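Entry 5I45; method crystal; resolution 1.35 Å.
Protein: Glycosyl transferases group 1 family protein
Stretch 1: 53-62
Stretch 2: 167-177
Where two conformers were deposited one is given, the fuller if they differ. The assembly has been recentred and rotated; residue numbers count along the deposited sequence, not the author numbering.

Stretch 1, residues 53-62: VTLKKYPDWT
Stretch 2 167-177: IADKLDMLISD

The contact is a small, mixed packing of a helical segment and the turn that follows it against one side of a longer helix, with an apolar centre built on Ile175 and a polar cluster built on Asp172. Together the two stretches bury 456 Å².

Stretch 1 begins in a helix; Tyr58 has the non-helical phi/psi of -128/86 and starts a type I beta turn that runs to Trp61, closed by Trp61 N to Tyr58 O at 3.1 Å, and the chain enters a strand at Trp61 (-104/146). Stretch 2 is helical from Ile167 to Ser176, with regular i to i-4 hydrogen bonds such as Asp172 N to Ala168 O at 2.8 Å and Ile175 N to Leu171 O at 2.9 Å; Asp177 (-124/85) is the first residue to leave helical geometry. The two helices run in roughly the same direction, their axes 28° apart and 9.6 Å at closest approach. The register is set by Thr54 facing Ala168, CA to CA 5.7 Å, and Tyr58 facing Ile175, CA to CA 8.2 Å.

At the close end, Thr54 (chi1 m) is a knob in a hole formed by Ala168, Leu171, Asp172 and Ile175. Thr54 OG1 lies 3.4 Å from Ala168 CB, and Thr54 CG2 reaches to 3.9 Å from Ile175 CD1. A short, branched side chain suits this place, and the OG1 is satisfied by a hydrogen bond elsewhere in the structure. Alanine is equally apt: with nothing beyond CB, it lets the backbones come near. Val53 (chi1 t) adds an apolar touch at the margin, Val53 CG1 to Ala168 CB at 4.0 Å.

Further along, Ile175 (chi1 m, chi2 t) points toward stretch 1 and is covered more than any other residue here. Ile175 CG2 sits 3.5 Å from the centroid of the Tyr58 ring, 10° off the normal, and Ile175 CG1 sits 3.7 Å from the centroid of the six-membered ring of Trp61, 5° off the normal. Both are CH-pi contacts over a ring face, and Ile175 CG2 also lies 3.4 Å from Trp61 NE1, so one branched aliphatic side chain serves two aromatic rings. Tyr58 has chi1 m and chi2 -71°; Trp61 has chi1 m and chi2 71°.

The Tyr58 ring also carries its hydroxyl to the polar cluster. Asp172 (chi1 t, chi2 18°) has a CB directed sideways, but its carboxylate comes nearer to stretch 1. Asp172 OD1 accepts two hydrogen bonds, from Tyr58 OH at 2.6 Å, near the plane of the ring, and from Lys57 NZ at 2.9 Å, the latter also a salt bridge. Lys57 reaches it fully extended, all four chi angles t. A carboxylate oxygen suits the site because it can accept from both the phenol and the ammonium group. Finally, a water donates a hydrogen bond to Tyr58 OH at 2.9 Å and is hydrogen-bonded to Ser176 OG (chi1 t) at 2.9 Å, bridging the two stretches.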

ATOM      1  N   VAL A  53       5.355  10.025   9.889  1.00 12.75           N
ATOM      2  CA  VAL A  53       4.779  11.365   9.873  1.00 13.68           C
ATOM      3  C   VAL A  53       3.250  11.290   9.956  1.00 13.53           C
ATOM      4  O   VAL A  53       2.604  11.962  10.741  1.00 14.79           O
ATOM      5  CB  VAL A  53       5.208  12.088   8.559  1.00 14.33           C
ATOM      6  CG1 VAL A  53       4.382  13.329   8.272  1.00 15.44           C
ATOM      7  CG2 VAL A  53       6.704  12.403   8.592  1.00 15.09           C
ATOM      8  N   THR A  54       2.657  10.433   9.131  1.00 12.16           N
ATOM      9  CA  THR A  54       1.210  10.415   8.987  1.00 12.48           C
ATOM     10  C   THR A  54       0.486   9.840  10.192  1.00 12.55           C
ATOM     11  O   THR A  54      -0.541  10.368  10.632  1.00 13.55           O
ATOM     12  CB  THR A  54       0.850   9.609   7.723  1.00 11.83           C
ATOM     13  OG1 THR A  54       1.489  10.197   6.584  1.00 12.33           O
ATOM     14  CG2 THR A  54      -0.634   9.579   7.503  1.00 12.40           C
ATOM     15  N   LEU A  55       0.973   8.730  10.682  1.00 12.71           N
ATOM     16  CA  LEU A  55       0.225   7.978  11.667  1.00 13.90           C
ATOM     17  C   LEU A  55       0.249   8.579  13.046  1.00 15.47           C
ATOM     18  O   LEU A  55      -0.589   8.214  13.873  1.00 16.77           O
ATOM     19  CB  LEU A  55       0.627   6.519  11.653  1.00 13.75           C
ATOM     20  CG  LEU A  55       0.343   5.857  10.315  1.00 14.04           C
ATOM     21  CD1 LEU A  55       0.791   4.413  10.357  1.00 14.53           C
ATOM     22  CD2 LEU A  55      -1.127   5.949   9.913  1.00 14.92           C
ATOM     23  N   LYS A  56       1.188   9.486  13.321  1.00 16.93           N
ATOM     24  CA  LYS A  56       1.127  10.240  14.570  1.00 19.44           C
ATOM     25  C   LYS A  56      -0.192  11.008  14.622  1.00 18.70           C
ATOM     26  O   LYS A  56      -0.796  11.183  15.683  1.00 20.30           O
ATOM     27  CB  LYS A  56       2.282  11.227  14.657  1.00 22.03           C
ATOM     28  CG  LYS A  56       3.630  10.611  14.958  1.00 24.77           C
ATOM     29  CD  LYS A  56       4.751  11.570  14.571  1.00 27.75           C
ATOM     30  CE  LYS A  56       6.126  10.923  14.612  1.00 29.28           C
ATOM     31  NZ  LYS A  56       6.704  10.949  15.980  1.00 31.84           N
ATOM     32  N   LYS A  57      -0.639  11.466  13.462  1.00 17.44           N
ATOM     33  CA  LYS A  57      -1.850  12.246  13.327  1.00 16.99           C
ATOM     34  C   LYS A  57      -3.170  11.437  13.356  1.00 17.05           C
ATOM     35  O   LYS A  57      -4.224  11.953  13.709  1.00 18.22           O
ATOM     36  CB  LYS A  57      -1.728  13.047  12.017  1.00 16.31           C
ATOM     37  CG  LYS A  57      -2.819  14.046  11.817  1.00 15.82           C
ATOM     38  CD  LYS A  57      -2.595  14.891  10.563  1.00 14.63           C
ATOM     39  CE  LYS A  57      -3.776  15.816  10.379  1.00 14.53           C
ATOM     40  NZ  LYS A  57      -3.700  16.499   9.047  1.00 13.89           N
ATOM     41  N   TYR A  58      -3.104  10.161  12.974  1.00 16.44           N
ATOM     42  CA  TYR A  58      -4.295   9.326  12.828  1.00 16.15           C
ATOM     43  C   TYR A  58      -4.217   7.996  13.573  1.00 16.69           C
ATOM     44  O   TYR A  58      -3.851   6.952  13.000  1.00 16.25           O
ATOM     45  CB  TYR A  58      -4.487   9.031  11.342  1.00 15.33           C
ATOM     46  CG  TYR A  58      -4.757  10.245  10.522  1.00 14.79           C
ATOM     47  CD1 TYR A  58      -5.966  10.909  10.633  1.00 15.66           C
ATOM     48  CD2 TYR A  58      -3.824  10.710   9.627  1.00 14.35           C
ATOM     49  CE1 TYR A  58      -6.222  12.023   9.870  1.00 15.76           C
ATOM     50  CE2 TYR A  58      -4.071  11.819   8.857  1.00 14.46           C
ATOM     51  CZ  TYR A  58      -5.272  12.479   8.973  1.00 15.06           C
ATOM     52  OH  TYR A  58      -5.505  13.587   8.170  1.00 17.12           O
ATOM     53  N   PRO A  59      -4.583   8.017  14.856  1.00 17.46           N
ATOM     54  CA  PRO A  59      -4.471   6.825  15.684  1.00 17.58           C
ATOM     55  C   PRO A  59      -5.205   5.569  15.241  1.00 16.92           C
ATOM     56  O   PRO A  59      -4.768   4.475  15.574  1.00 16.79           O
ATOM     57  CB  PRO A  59      -4.994   7.314  17.039  1.00 19.02           C
ATOM     58  CG  PRO A  59      -4.571   8.750  17.066  1.00 19.69           C
ATOM     59  CD  PRO A  59      -4.839   9.222  15.678  1.00 18.74           C
ATOM     60  N   ASP A  60      -6.273   5.699  14.462  1.00 16.57           N
ATOM     61  CA  ASP A  60      -7.045   4.536  14.015  1.00 16.73           C
ATOM     62  C   ASP A  60      -6.478   3.836  12.773  1.00 14.32           C
ATOM     63  O   ASP A  60      -7.000   2.820  12.345  1.00 13.69           O
ATOM     64  CB  ASP A  60      -8.489   4.938  13.685  1.00 19.28           C
ATOM     65  CG  ASP A  60      -9.325   5.251  14.909  1.00 22.48           C
ATOM     66  OD1 ASP A  60      -9.090   4.703  16.006  1.00 25.39           O
ATOM     67  OD2 ASP A  60     -10.282   6.034  14.743  1.00 26.89           O
ATOM     68  N   TRP A  61      -5.400   4.399  12.222  1.00 12.25           N
ATOM     69  CA  TRP A  61      -4.783   3.887  11.012  1.00 11.43           C
ATOM     70  C   TRP A  61      -3.511   3.144  11.322  1.00 11.04           C
ATOM     71  O   TRP A  61      -2.747   3.521  12.231  1.00 12.18           O
ATOM     72  CB  TRP A  61      -4.555   5.021   9.995  1.00 10.73           C
ATOM     73  CG  TRP A  61      -5.865   5.443   9.344  1.00 10.68           C
ATOM     74  CD1 TRP A  61      -6.896   6.134   9.932  1.00 11.18           C
ATOM     75  CD2 TRP A  61      -6.313   5.119   8.020  1.00 10.11           C
ATOM     76  NE1 TRP A  61      -7.942   6.263   9.057  1.00 11.38           N
ATOM     77  CE2 TRP A  61      -7.585   5.680   7.859  1.00 10.59           C
ATOM     78  CE3 TRP A  61      -5.736   4.416   6.946  1.00  9.36           C
ATOM     79  CZ2 TRP A  61      -8.300   5.552   6.669  1.00 10.39           C
ATOM     80  CZ3 TRP A  61      -6.449   4.303   5.773  1.00  9.51           C
ATOM     81  CH2 TRP A  61      -7.723   4.859   5.651  1.00  9.82           C
ATOM     82  N   THR A  62      -3.255   2.112  10.536  1.00 10.29           N
ATOM     83  CA  THR A  62      -2.087   1.246  10.711  1.00 10.08           C
ATOM     84  C   THR A  62      -1.462   0.982   9.357  1.00  9.99           C
ATOM     85  O   THR A  62      -2.168   0.802   8.391  1.00  9.66           O
ATOM     86  CB  THR A  62      -2.539  -0.063  11.360  1.00 10.72           C
ATOM     87  OG1 THR A  62      -2.983   0.247  12.669  1.00 12.02           O
ATOM     88  CG2 THR A  62      -1.429  -1.117  11.410  1.00 10.78           C
ATOM     89  N   ILE A 167       4.609  11.202  -0.212  1.00  9.83           N
ATOM     90  CA  ILE A 167       3.734  10.075   0.142  1.00  9.56           C
ATOM     91  C   ILE A 167       2.862  10.457   1.353  1.00  9.46           C
ATOM     92  O   ILE A 167       1.652  10.244   1.340  1.00  9.28           O
ATOM     93  CB  ILE A 167       4.543   8.807   0.430  1.00  9.67           C
ATOM     94  CG1 ILE A 167       5.311   8.317  -0.814  1.00  9.80           C
ATOM     95  CG2 ILE A 167       3.604   7.702   0.932  1.00  9.41           C
ATOM     96  CD1 ILE A 167       6.311   7.223  -0.523  1.00 10.47           C
ATOM     97  N   ALA A 168       3.474  11.027   2.385  1.00  9.71           N
ATOM     98  CA  ALA A 168       2.703  11.429   3.553  1.00 10.04           C
ATOM     99  C   ALA A 168       1.593  12.391   3.223  1.00 10.19           C
ATOM    100  O   ALA A 168       0.493  12.285   3.771  1.00 10.22           O
ATOM    101  CB  ALA A 168       3.624  12.025   4.603  1.00 10.59           C
ATOM    102  N   ASP A 169       1.877  13.371   2.363  1.00 10.61           N
ATOM    103  CA  ASP A 169       0.843  14.345   1.986  1.00 11.23           C
ATOM    104  C   ASP A 169      -0.343  13.649   1.330  1.00 10.93           C
ATOM    105  O   ASP A 169      -1.482  13.998   1.580  1.00 10.80           O
ATOM    106  CB  ASP A 169       1.412  15.418   1.048  1.00 12.21           C
ATOM    107  CG  ASP A 169       2.390  16.335   1.729  1.00 13.66           C
ATOM    108  OD1 ASP A 169       2.370  16.457   2.969  1.00 15.06           O
ATOM    109  OD2 ASP A 169       3.175  16.949   0.986  1.00 16.37           O
ATOM    110  N   LYS A 170      -0.072  12.648   0.495  1.00 12.07           N
ATOM    111  CA  LYS A 170      -1.174  11.926  -0.146  1.00 11.84           C
ATOM    112  C   LYS A 170      -1.933  11.040   0.833  1.00 10.79           C
ATOM    113  O   LYS A 170      -3.160  10.942   0.767  1.00 10.46           O
ATOM    114  CB  LYS A 170      -0.681  11.132  -1.352  1.00 12.94           C
ATOM    115  CG  LYS A 170      -0.018  11.966  -2.456  1.00 15.17           C
ATOM    116  CD  LYS A 170      -1.001  12.991  -2.992  1.00 16.71           C
ATOM    117  CE  LYS A 170      -0.522  13.709  -4.237  1.00 20.02           C
ATOM    118  NZ  LYS A 170       0.017  15.045  -3.974  1.00 22.23           N
ATOM    119  N   LEU A 171      -1.210  10.401   1.742  1.00 10.54           N
ATOM    120  CA  LEU A 171      -1.881   9.608   2.766  1.00 10.17           C
ATOM    121  C   LEU A 171      -2.796  10.502   3.596  1.00 10.82           C
ATOM    122  O   LEU A 171      -3.956  10.156   3.877  1.00 10.78           O
ATOM    123  CB  LEU A 171      -0.876   8.958   3.686  1.00 10.41           C
ATOM    124  CG  LEU A 171      -0.058   7.836   3.092  1.00 10.63           C
ATOM    125  CD1 LEU A 171       1.005   7.440   4.070  1.00 11.62           C
ATOM    126  CD2 LEU A 171      -0.941   6.638   2.777  1.00 10.22           C
ATOM    127  N   ASP A 172      -2.238  11.615   4.078  0.60 11.73           N
ATOM    128  CA  ASP A 172      -2.976  12.609   4.907  0.60 12.43           C
ATOM    129  C   ASP A 172      -4.316  12.924   4.248  0.60 12.40           C
ATOM    130  O   ASP A 172      -5.387  12.785   4.846  0.60 12.52           O
ATOM    131  CB  ASP A 172      -2.096  13.876   5.039  0.60 13.27           C
ATOM    132  CG  ASP A 172      -2.669  14.959   5.986  0.60 13.63           C
ATOM    133  OD1 ASP A 172      -3.562  14.661   6.811  0.60 13.43           O
ATOM    134  OD2 ASP A 172      -2.150  16.105   5.923  0.60 14.79           O
HETATM  135  N   MSE A 173      -4.236  13.323   2.969  0.50 12.55           N
HETATM  136  CA  MSE A 173      -5.398  13.714   2.125  0.50 13.45           C
HETATM  137  C   MSE A 173      -6.430  12.625   1.939  0.50 12.84           C
HETATM  138  O   MSE A 173      -7.635  12.897   1.973  0.50 13.50           O
HETATM  139  CB  MSE A 173      -4.854  14.145   0.742  0.50 15.02           C
HETATM  140  CG  MSE A 173      -5.909  14.247  -0.387  0.50 16.12           C
HETATM  141 SE   MSE A 173      -5.200  14.194  -2.248  0.50 19.77          SE
HETATM  142  CE  MSE A 173      -3.596  15.335  -2.107  0.50 18.89           C
ATOM    143  N   LEU A 174      -5.980  11.396   1.695  1.00 11.68           N
ATOM    144  CA  LEU A 174      -6.885  10.257   1.528  1.00 11.75           C
ATOM    145  C   LEU A 174      -7.525   9.822   2.832  1.00 11.58           C
ATOM    146  O   LEU A 174      -8.652   9.373   2.831  1.00 11.25           O
ATOM    147  CB  LEU A 174      -6.189   9.089   0.871  1.00 11.87           C
ATOM    148  CG  LEU A 174      -5.784   9.295  -0.605  1.00 12.43           C
ATOM    149  CD1 LEU A 174      -4.945   8.141  -1.068  1.00 13.06           C
ATOM    150  CD2 LEU A 174      -7.033   9.383  -1.458  1.00 13.70           C
ATOM    151  N   ILE A 175      -6.804   9.928   3.935  1.00 11.03           N
ATOM    152  CA  ILE A 175      -7.361   9.560   5.226  1.00 11.72           C
ATOM    153  C   ILE A 175      -8.326  10.636   5.693  1.00 12.63           C
ATOM    154  O   ILE A 175      -9.373  10.317   6.262  1.00 13.93           O
ATOM    155  CB  ILE A 175      -6.259   9.355   6.260  1.00 11.60           C
ATOM    156  CG1 ILE A 175      -5.421   8.141   5.876  1.00 11.40           C
ATOM    157  CG2 ILE A 175      -6.874   9.193   7.640  1.00 12.48           C
ATOM    158  CD1 ILE A 175      -4.121   8.024   6.646  1.00 12.04           C
ATOM    159  N   SER A 176      -8.006  11.894   5.448  0.50 12.44           N
ATOM    160  CA  SER A 176      -8.859  12.968   5.934  0.50 13.07           C
ATOM    161  C   SER A 176     -10.108  13.246   5.141  0.50 13.57           C
ATOM    162  O   SER A 176     -11.017  13.922   5.658  0.50 14.30           O
ATOM    163  CB  SER A 176      -8.103  14.248   5.975  0.50 13.14           C
ATOM    164  OG  SER A 176      -8.985  15.230   6.423  0.50 13.73           O
ATOM    165  N   ASP A 177     -10.119  12.822   3.878  1.00 12.82           N
ATOM    166  CA  ASP A 177     -11.305  12.959   3.012  1.00 13.00           C
ATOM    167  C   ASP A 177     -11.719  11.612   2.470  1.00 12.98           C
ATOM    168  O   ASP A 177     -11.303  11.203   1.422  1.00 12.20           O
ATOM    169  CB  ASP A 177     -10.972  13.955   1.882  1.00 13.58           C
ATOM    170  CG  ASP A 177     -12.164  14.364   1.066  1.00 15.33           C
ATOM    171  OD1 ASP A 177     -13.195  13.657   1.050  1.00 15.97           O
ATOM    172  OD2 ASP A 177     -12.051  15.432   0.400  1.00 15.89           O
TER
HETATM  173  O   HOH W   1      -7.889  14.836   9.125  1.00 28.86           O